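Local coordinates for histidine-containing phosphotransfer protein (PDB 1WN0) that probably relays phosphoryl groups from cytokinin sensor histidine kinases to response regulators, as a four-helix-bundle carrier in a multistep His-to-Asp phosphorelay, at residues Gln29-Met32 and Leu33-Gly37; Asp55-Ile58 and Ser59-Ala62; Ala116-Val119 and Val120-Glu123. All blocks are in the same frame, centred on the assembly; numbering follows the deposited sequence.

Contact 1: Gln29-Met32 and Leu33-Gly37; sequences QLQM and LQEDG
The backbone N of Glu35 donates to the carbonyl O of Gln31 over 3.1 Å, a sound i to i+4 bond, whereas two residues earlier Leu33 N makes two weak bonds, to Gln29 O at 3.5 Å and to Leu30 O at 3.2 Å. This sharing between an i+4 and an i+3 acceptor marks the fraying last turn of helix 25-34, and beyond it a weak bond runs from Asp36 N to Leu33 O. Gln31 and Gln34 lie side by side and point the same way, their amide planes 25° apart. A bend at chi2 in Gln31 (18°) brings its NE2 to 3.3 Å from CB of Gln34, so that an amide nitrogen lies against the aliphatic base of its neighbour. Leu30 and Leu33 meet more loosely, methyl to methyl, with the CD2 atoms of Leu30 and Leu33 4.3 Å apart. Both glutamines also touch Val43 of helix 42-64 and Glu138 of helix 110-138. The chemistry is thus that of a helix end: main-chain bonding is uneven, one sound bond among weak ones, and the glutamine and leucine side chains meet by van der Waals packing.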
ATOM      1  N   GLN A  29      15.109  -6.091   1.291  1.00 56.36           N
ATOM      2  CA  GLN A  29      16.239  -5.204   0.982  1.00 56.58           C
ATOM      3  C   GLN A  29      16.145  -3.943   1.876  1.00 54.52           C
ATOM      4  O   GLN A  29      17.103  -3.476   2.450  1.00 51.38           O
ATOM      5  CB  GLN A  29      16.217  -4.876  -0.517  1.00 57.30           C
ATOM      6  CG  GLN A  29      17.575  -4.649  -1.129  1.00 62.50           C
ATOM      7  CD  GLN A  29      17.679  -3.256  -1.798  1.00 68.34           C
ATOM      8  OE1 GLN A  29      18.096  -2.254  -1.186  1.00 61.43           O
ATOM      9  NE2 GLN A  29      17.322  -3.224  -3.075  1.00 72.28           N
ATOM     10  N   LEU A  30      14.931  -3.486   2.081  1.00 54.27           N
ATOM     11  CA  LEU A  30      14.693  -2.336   2.937  1.00 55.00           C
ATOM     12  C   LEU A  30      15.105  -2.542   4.345  1.00 54.99           C
ATOM     13  O   LEU A  30      15.676  -1.677   4.938  1.00 52.94           O
ATOM     14  CB  LEU A  30      13.214  -1.988   2.940  1.00 54.20           C
ATOM     15  CG  LEU A  30      12.830  -0.706   2.355  1.00 54.62           C
ATOM     16  CD1 LEU A  30      11.365  -0.480   2.705  1.00 54.98           C
ATOM     17  CD2 LEU A  30      13.664   0.341   2.942  1.00 55.20           C
ATOM     18  N   GLN A  31      14.749  -3.692   4.889  1.00 57.56           N
ATOM     19  CA  GLN A  31      14.889  -3.934   6.284  1.00 60.02           C
ATOM     20  C   GLN A  31      16.318  -4.288   6.565  1.00 60.87           C
ATOM     21  O   GLN A  31      16.803  -4.155   7.685  1.00 61.64           O
ATOM     22  CB  GLN A  31      13.969  -5.116   6.675  1.00 61.55           C
ATOM     23  CG  GLN A  31      13.271  -5.100   8.105  1.00 63.57           C
ATOM     24  CD  GLN A  31      13.167  -3.782   8.909  1.00 63.08           C
ATOM     25  OE1 GLN A  31      12.233  -2.992   8.740  1.00 68.20           O
ATOM     26  NE2 GLN A  31      14.053  -3.621   9.867  1.00 68.07           N
ATOM     27  N   MET A  32      17.002  -4.808   5.564  1.00 62.13           N
ATOM     28  CA  MET A  32      18.476  -5.076   5.672  1.00 63.92           C
ATOM     29  C   MET A  32      19.192  -3.718   5.991  1.00 62.38           C
ATOM     30  O   MET A  32      20.152  -3.653   6.724  1.00 61.07           O
ATOM     31  CB  MET A  32      19.023  -5.784   4.372  1.00 64.54           C
ATOM     32  CG  MET A  32      19.794  -7.143   4.488  1.00 71.42           C
ATOM     33  SD  MET A  32      19.423  -8.488   5.844  1.00 79.45           S
ATOM     34  CE  MET A  32      17.487  -8.864   5.561  1.00 81.92           C
ATOM     35  N   LEU A  33      18.639  -2.633   5.455  1.00 61.82           N
ATOM     36  CA  LEU A  33      19.112  -1.303   5.726  1.00 61.30           C
ATOM     37  C   LEU A  33      18.928  -0.922   7.203  1.00 61.54           C
ATOM     38  O   LEU A  33      19.828  -0.378   7.759  1.00 60.69           O
ATOM     39  CB  LEU A  33      18.362  -0.336   4.810  1.00 61.31           C
ATOM     40  CG  LEU A  33      18.982   0.593   3.760  1.00 62.36           C
ATOM     41  CD1 LEU A  33      20.482   0.170   3.289  1.00 59.70           C
ATOM     42  CD2 LEU A  33      17.926   0.897   2.597  1.00 55.93           C
ATOM     43  N   GLN A  34      17.766  -1.194   7.808  1.00 62.77           N
ATOM     44  CA  GLN A  34      17.445  -0.806   9.197  1.00 64.35           C
ATOM     45  C   GLN A  34      18.323  -1.594  10.166  1.00 65.20           C
ATOM     46  O   GLN A  34      18.785  -1.039  11.157  1.00 62.14           O
ATOM     47  CB  GLN A  34      15.920  -0.975   9.459  1.00 65.21           C
ATOM     48  CG  GLN A  34      15.156  -0.535  10.820  1.00 68.50           C
ATOM     49  CD  GLN A  34      15.303   0.973  11.407  1.00 72.77           C
ATOM     50  OE1 GLN A  34      14.721   2.034  10.916  1.00 71.93           O
ATOM     51  NE2 GLN A  34      15.977   1.001  12.548  1.00 68.28           N
ATOM     52  N   GLU A  35      18.631  -2.850   9.812  1.00 68.53           N
ATOM     53  CA  GLU A  35      19.386  -3.793  10.676  1.00 71.77           C
ATOM     54  C   GLU A  35      20.913  -3.454  10.699  1.00 73.74           C
ATOM     55  O   GLU A  35      21.660  -3.967  11.523  1.00 74.38           O
ATOM     56  CB  GLU A  35      19.129  -5.289  10.253  1.00 72.24           C
ATOM     57  CG  GLU A  35      17.698  -5.840  10.568  1.00 75.98           C
ATOM     58  CD  GLU A  35      17.483  -7.394  10.489  1.00 79.72           C
ATOM     59  OE1 GLU A  35      16.293  -7.831  10.558  1.00 78.28           O
ATOM     60  OE2 GLU A  35      18.475  -8.189  10.390  1.00 81.50           O
ATOM     61  N   ASP A  36      21.361  -2.571   9.798  1.00 75.36           N
ATOM     62  CA  ASP A  36      22.745  -2.093   9.726  1.00 75.86           C
ATOM     63  C   ASP A  36      22.745  -0.701  10.425  1.00 75.89           C
ATOM     64  O   ASP A  36      21.872   0.147  10.184  1.00 76.87           O
ATOM     65  CB  ASP A  36      23.204  -2.189   8.209  1.00 76.43           C
ATOM     66  CG  ASP A  36      23.593  -0.810   7.510  1.00 78.86           C
ATOM     67  OD1 ASP A  36      22.706   0.034   7.007  1.00 70.48           O
ATOM     68  OD2 ASP A  36      24.838  -0.582   7.384  1.00 80.34           O
ATOM     69  N   GLY A  37      23.689  -0.427  11.320  1.00 75.11           N
ATOM     70  CA  GLY A  37      23.696   0.901  11.932  1.00 73.68           C
ATOM     71  C   GLY A  37      23.298   2.083  11.004  1.00 71.83           C
ATOM     72  O   GLY A  37      22.486   2.903  11.383  1.00 72.33           O
TER

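Contact 2: Asp55-Ile58 and Ser59-Ala62; sequences DRII and SELA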
ATOM      1  N   ASP A  55      -3.181   5.982   2.823  1.00 37.10           N
ATOM      2  CA  ASP A  55      -4.342   6.364   3.566  1.00 37.17           C
ATOM      3  C   ASP A  55      -5.029   7.568   2.932  1.00 37.41           C
ATOM      4  O   ASP A  55      -6.241   7.532   2.711  1.00 34.66           O
ATOM      5  CB  ASP A  55      -4.044   6.581   5.050  1.00 38.18           C
ATOM      6  CG  ASP A  55      -5.297   6.730   5.872  1.00 43.17           C
ATOM      7  OD1 ASP A  55      -6.060   5.741   6.182  1.00 42.06           O
ATOM      8  OD2 ASP A  55      -5.619   7.900   6.117  1.00 55.28           O
ATOM      9  N   ARG A  56      -4.266   8.549   2.504  1.00 35.92           N
ATOM     10  CA  ARG A  56      -4.873   9.774   1.960  1.00 36.32           C
ATOM     11  C   ARG A  56      -5.393   9.387   0.524  1.00 34.84           C
ATOM     12  O   ARG A  56      -6.530   9.680   0.112  1.00 31.96           O
ATOM     13  CB  ARG A  56      -3.794  10.864   1.962  1.00 37.07           C
ATOM     14  CG  ARG A  56      -4.182  12.159   1.224  1.00 43.41           C
ATOM     15  CD  ARG A  56      -2.948  13.150   0.854  1.00 46.72           C
ATOM     16  NE  ARG A  56      -1.644  12.476   0.579  1.00 47.75           N
ATOM     17  CZ  ARG A  56      -1.174  12.149  -0.635  1.00 49.14           C
ATOM     18  NH1 ARG A  56      -1.887  12.411  -1.788  1.00 51.42           N
ATOM     19  NH2 ARG A  56       0.002  11.517  -0.709  1.00 47.06           N
ATOM     20  N   ILE A  57      -4.603   8.601  -0.234  1.00 34.31           N
ATOM     21  CA  ILE A  57      -5.090   8.278  -1.614  1.00 32.26           C
ATOM     22  C   ILE A  57      -6.406   7.442  -1.662  1.00 31.99           C
ATOM     23  O   ILE A  57      -7.301   7.725  -2.395  1.00 29.48           O
ATOM     24  CB  ILE A  57      -3.999   7.595  -2.388  1.00 31.95           C
ATOM     25  CG1 ILE A  57      -2.880   8.648  -2.657  1.00 34.08           C
ATOM     26  CG2 ILE A  57      -4.612   7.020  -3.653  1.00 30.06           C
ATOM     27  CD1 ILE A  57      -1.638   8.000  -2.954  1.00 34.95           C
ATOM     28  N   ILE A  58      -6.499   6.505  -0.778  1.00 30.66           N
ATOM     29  CA  ILE A  58      -7.729   5.676  -0.554  1.00 35.18           C
ATOM     30  C   ILE A  58      -8.960   6.481  -0.176  1.00 34.81           C
ATOM     31  O   ILE A  58     -10.045   6.295  -0.832  1.00 33.33           O
ATOM     32  CB  ILE A  58      -7.398   4.525   0.428  1.00 34.68           C
ATOM     33  CG1 ILE A  58      -6.476   3.522  -0.288  1.00 39.62           C
ATOM     34  CG2 ILE A  58      -8.644   3.902   0.877  1.00 41.56           C
ATOM     35  CD1 ILE A  58      -5.890   2.361   0.608  1.00 42.55           C
ATOM     36  N   SER A  59      -8.806   7.450   0.759  1.00 35.83           N
ATOM     37  CA  SER A  59      -9.886   8.426   0.993  1.00 36.42           C
ATOM     38  C   SER A  59     -10.231   9.267  -0.134  1.00 35.26           C
ATOM     39  O   SER A  59     -11.446   9.455  -0.374  1.00 35.05           O
ATOM     40  CB  SER A  59      -9.678   9.387   2.242  1.00 38.47           C
ATOM     41  OG  SER A  59      -9.029   8.494   3.134  1.00 45.18           O
ATOM     42  N   GLU A  60      -9.238   9.835  -0.823  1.00 33.16           N
ATOM     43  CA  GLU A  60      -9.617  10.530  -2.040  1.00 33.80           C
ATOM     44  C   GLU A  60     -10.323   9.605  -3.089  1.00 32.84           C
ATOM     45  O   GLU A  60     -11.318  10.001  -3.712  1.00 29.80           O
ATOM     46  CB  GLU A  60      -8.374  11.194  -2.651  1.00 35.48           C
ATOM     47  CG  GLU A  60      -7.692  12.138  -1.657  1.00 43.61           C
ATOM     48  CD  GLU A  60      -6.271  12.670  -2.070  1.00 52.09           C
ATOM     49  OE1 GLU A  60      -5.538  11.929  -2.825  1.00 55.54           O
ATOM     50  OE2 GLU A  60      -5.892  13.824  -1.607  1.00 56.48           O
ATOM     51  N   LEU A  61      -9.809   8.375  -3.302  1.00 31.56           N
ATOM     52  CA  LEU A  61     -10.493   7.493  -4.260  1.00 31.65           C
ATOM     53  C   LEU A  61     -11.977   7.242  -3.889  1.00 31.20           C
ATOM     54  O   LEU A  61     -12.798   7.112  -4.773  1.00 29.67           O
ATOM     55  CB  LEU A  61      -9.767   6.116  -4.376  1.00 30.43           C
ATOM     56  CG  LEU A  61      -8.524   6.267  -5.203  1.00 31.66           C
ATOM     57  CD1 LEU A  61      -7.599   5.136  -5.113  1.00 31.95           C
ATOM     58  CD2 LEU A  61      -8.863   6.456  -6.619  1.00 32.75           C
ATOM     59  N   ALA A  62     -12.252   7.075  -2.585  1.00 31.62           N
ATOM     60  CA  ALA A  62     -13.580   6.754  -2.088  1.00 33.10           C
ATOM     61  C   ALA A  62     -14.505   7.905  -2.414  1.00 33.94           C
ATOM     62  O   ALA A  62     -15.562   7.665  -2.855  1.00 32.34           O
ATOM     63  CB  ALA A  62     -13.606   6.572  -0.577  1.00 32.11           C
TER
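The carbonyl O of Asp55 is gripped twice by Ser59, whose backbone N lies 3.2 Å away and whose OG lies 3.0 Å away. The two donors arrive from opposite faces of the carbonyl plane, each tilted about 25° from it. OG stands beside the serine's own backbone N, with chi1 at -35°, and this turns the hydroxyl back along the helix to the acceptor already used by the main chain. The result is the familiar way in which a helical serine satisfies its hydroxyl within the preceding turn.

Regular i to i+4 bonds follow, among them a short one from Leu61 N to Ile57 O at 2.7 Å and a nearly straight one from Glu60 N to Arg56 O. On the outer side Arg56 and Glu60 run side by side in the same direction. Their closest side-chain approach sets a carboxylate oxygen, OE2 of Glu60, against a methylene, CG of Arg56, at 3.7 Å. The guanidinium and carboxylate planes are turned 74° apart, and the salt bridge between these groups is long and, with the position of OE1 of Glu60 uncertain, doubtful; Arg56 has a stronger partner in Asp53, one turn earlier. On the buried side Ile57 and Leu61 also lie alongside each other, with CG2 of Ile57 3.8 Å from CD1 of Leu61.

This part of helix 42-64 packs against two helices of the bundle. Ile57 meets Gln81 and Glu60 meets Tyr78 on helix 72-88, while Leu61 reaches both neighbours, through Val75 and Tyr78 on one side and Leu117 of helix 110-138 on the other. Ile58 packs on Phe124 of helix 110-138, Ala62 lies against Leu117 and Arg121, and the carboxylate of Asp55 forms a salt bridge with Arg128 there.

Contact 3: Ala116-Val119 and Val120-Glu123; sequences ALAV and VRNE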
ATOM      1  N   ALA A 116     -12.734  -2.936  -6.269  1.00 29.61           N
ATOM      2  CA  ALA A 116     -11.298  -3.041  -6.109  1.00 29.02           C
ATOM      3  C   ALA A 116     -10.808  -2.104  -5.053  1.00 29.84           C
ATOM      4  O   ALA A 116      -9.901  -2.422  -4.275  1.00 28.26           O
ATOM      5  CB  ALA A 116     -10.611  -2.725  -7.377  1.00 30.99           C
ATOM      6  N   LEU A 117     -11.442  -0.921  -4.928  1.00 29.30           N
ATOM      7  CA  LEU A 117     -11.068  -0.109  -3.782  1.00 30.34           C
ATOM      8  C   LEU A 117     -11.230  -0.774  -2.460  1.00 31.55           C
ATOM      9  O   LEU A 117     -10.343  -0.568  -1.578  1.00 32.24           O
ATOM     10  CB  LEU A 117     -11.769   1.207  -3.714  1.00 32.22           C
ATOM     11  CG  LEU A 117     -11.363   2.275  -2.686  1.00 33.90           C
ATOM     12  CD1 LEU A 117      -9.857   2.631  -2.955  1.00 33.22           C
ATOM     13  CD2 LEU A 117     -12.250   3.516  -2.815  1.00 32.89           C
ATOM     14  N   ALA A 118     -12.352  -1.501  -2.230  1.00 31.16           N
ATOM     15  CA  ALA A 118     -12.486  -2.208  -0.937  1.00 32.37           C
ATOM     16  C   ALA A 118     -11.444  -3.290  -0.789  1.00 32.42           C
ATOM     17  O   ALA A 118     -11.035  -3.615   0.325  1.00 33.09           O
ATOM     18  CB  ALA A 118     -13.906  -2.874  -0.813  1.00 32.14           C
ATOM     19  N   VAL A 119     -11.081  -3.980  -1.900  1.00 33.01           N
ATOM     20  CA  VAL A 119     -10.043  -4.996  -1.719  1.00 34.92           C
ATOM     21  C   VAL A 119      -8.773  -4.289  -1.272  1.00 36.74           C
ATOM     22  O   VAL A 119      -8.050  -4.748  -0.445  1.00 35.05           O
ATOM     23  CB  VAL A 119      -9.688  -5.716  -3.038  1.00 35.30           C
ATOM     24  CG1 VAL A 119      -8.372  -6.604  -2.869  1.00 33.80           C
ATOM     25  CG2 VAL A 119     -10.819  -6.593  -3.487  1.00 37.49           C
ATOM     26  N   VAL A 120      -8.455  -3.199  -1.952  1.00 39.29           N
ATOM     27  CA  VAL A 120      -7.192  -2.458  -1.630  1.00 41.18           C
ATOM     28  C   VAL A 120      -7.146  -1.865  -0.225  1.00 40.16           C
ATOM     29  O   VAL A 120      -6.093  -1.982   0.547  1.00 37.57           O
ATOM     30  CB  VAL A 120      -6.790  -1.518  -2.772  1.00 39.75           C
ATOM     31  CG1 VAL A 120      -7.219  -0.123  -2.535  1.00 45.13           C
ATOM     32  CG2 VAL A 120      -5.327  -1.610  -2.972  1.00 45.99           C
ATOM     33  N   ARG A 121      -8.296  -1.358   0.182  1.00 38.41           N
ATOM     34  CA  ARG A 121      -8.506  -0.924   1.605  1.00 40.08           C
ATOM     35  C   ARG A 121      -8.267  -2.027   2.612  1.00 40.19           C
ATOM     36  O   ARG A 121      -7.485  -1.817   3.550  1.00 41.79           O
ATOM     37  CB  ARG A 121      -9.901  -0.419   1.866  1.00 41.05           C
ATOM     38  CG  ARG A 121     -10.112   0.315   3.173  1.00 41.81           C
ATOM     39  CD  ARG A 121     -11.580   0.813   3.399  1.00 38.95           C
ATOM     40  NE  ARG A 121     -11.875   1.984   2.578  1.00 43.72           N
ATOM     41  CZ  ARG A 121     -12.607   1.987   1.452  1.00 48.42           C
ATOM     42  NH1 ARG A 121     -13.139   0.877   0.941  1.00 44.64           N
ATOM     43  NH2 ARG A 121     -12.815   3.123   0.802  1.00 52.29           N
ATOM     44  N   ASN A 122      -8.819  -3.212   2.394  1.00 40.49           N
ATOM     45  CA  ASN A 122      -8.547  -4.310   3.314  1.00 41.14           C
ATOM     46  C   ASN A 122      -7.129  -4.718   3.377  1.00 40.18           C
ATOM     47  O   ASN A 122      -6.609  -4.869   4.487  1.00 39.25           O
ATOM     48  CB  ASN A 122      -9.403  -5.545   3.011  1.00 43.33           C
ATOM     49  CG  ASN A 122     -10.886  -5.279   3.350  1.00 50.08           C
ATOM     50  OD1 ASN A 122     -11.174  -4.579   4.297  1.00 56.48           O
ATOM     51  ND2 ASN A 122     -11.804  -5.774   2.536  1.00 54.89           N
ATOM     52  N   GLU A 123      -6.464  -4.841   2.198  1.00 38.90           N
ATOM     53  CA  GLU A 123      -5.059  -5.301   2.123  1.00 36.37           C
ATOM     54  C   GLU A 123      -4.132  -4.199   2.715  1.00 36.43           C
ATOM     55  O   GLU A 123      -3.065  -4.455   3.396  1.00 33.07           O
ATOM     56  CB  GLU A 123      -4.695  -5.521   0.677  1.00 37.74           C
ATOM     57  CG  GLU A 123      -5.277  -6.805   0.089  1.00 40.16           C
ATOM     58  CD  GLU A 123      -5.161  -6.954  -1.430  1.00 37.11           C
ATOM     59  OE1 GLU A 123      -5.304  -8.063  -1.930  1.00 47.04           O
ATOM     60  OE2 GLU A 123      -4.891  -6.018  -2.114  1.00 36.90           O
TER
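Four consecutive i to i+4 bonds, from Val120 N to Ala116 O through to Glu123 N to Val119 O, join the two segments as a regular two-turn piece of helix. The first of them is short, 2.8 Å between Val120 N and Ala116 O. Val119 and Glu123 then run side by side and point the same way: the carboxylate rests on a methyl group, with OE1 of Glu123 3.5 Å from CG1 of Val119. That methyl stands opposite the backbone N of Val119 (chi1 169°), which places it beneath the extended glutamate. OE2 of Glu123 has its polar partner outside the two segments, a hydrogen bond to the hydroxyl of Thr97. Replacing Glu123 by an alanine would probably leave that hydroxyl without its carboxylate partner and uncover the methyl of Val119.

On the inner side Leu117 faces two partners. Its CD1 lies 3.8 Å from CG1 of Val120, and its CD2 lies 3.7 Å from NH2 of Arg121. The arginine chain bends at chi3 (-75°), which swings the guanidinium back toward the preceding turn, where NH1 comes within 3.7 Å of CA of Ala118. The meeting of leucine and arginine is thus that of a charged group packed against aliphatic carbon.

Three helices receive this part of helix 110-138. Val119, Val120 and Glu123 meet helix 92-99 through Thr97, Val94 and Lys93; Leu117 and Arg121 face helix 42-64; and Ala116 touches Phe101 and Leu104 of helix 101-106.

How the contacts relate
Contacts 2 and 3 are neighbours in space, with centres about 11 Å apart, although they lie on different helices of the bundle. They touch through CD2 of Leu117, 3.6 Å from N of Ala62, and through NH2 of Arg121, 3.8 Å from CB of Ala62, so each local piece of helix presents a face to the other. Contact 1 lies on the opposite side of the chain's centre, about 30 Å from contact 2 and 29 Å from contact 3 between centres. The predicted phosphohistidine, His80, belongs to helix 72-88, the helix on which contact 2 packs. As a worked example, the three show one local pattern, regular within the bundle and uneven at a helix end.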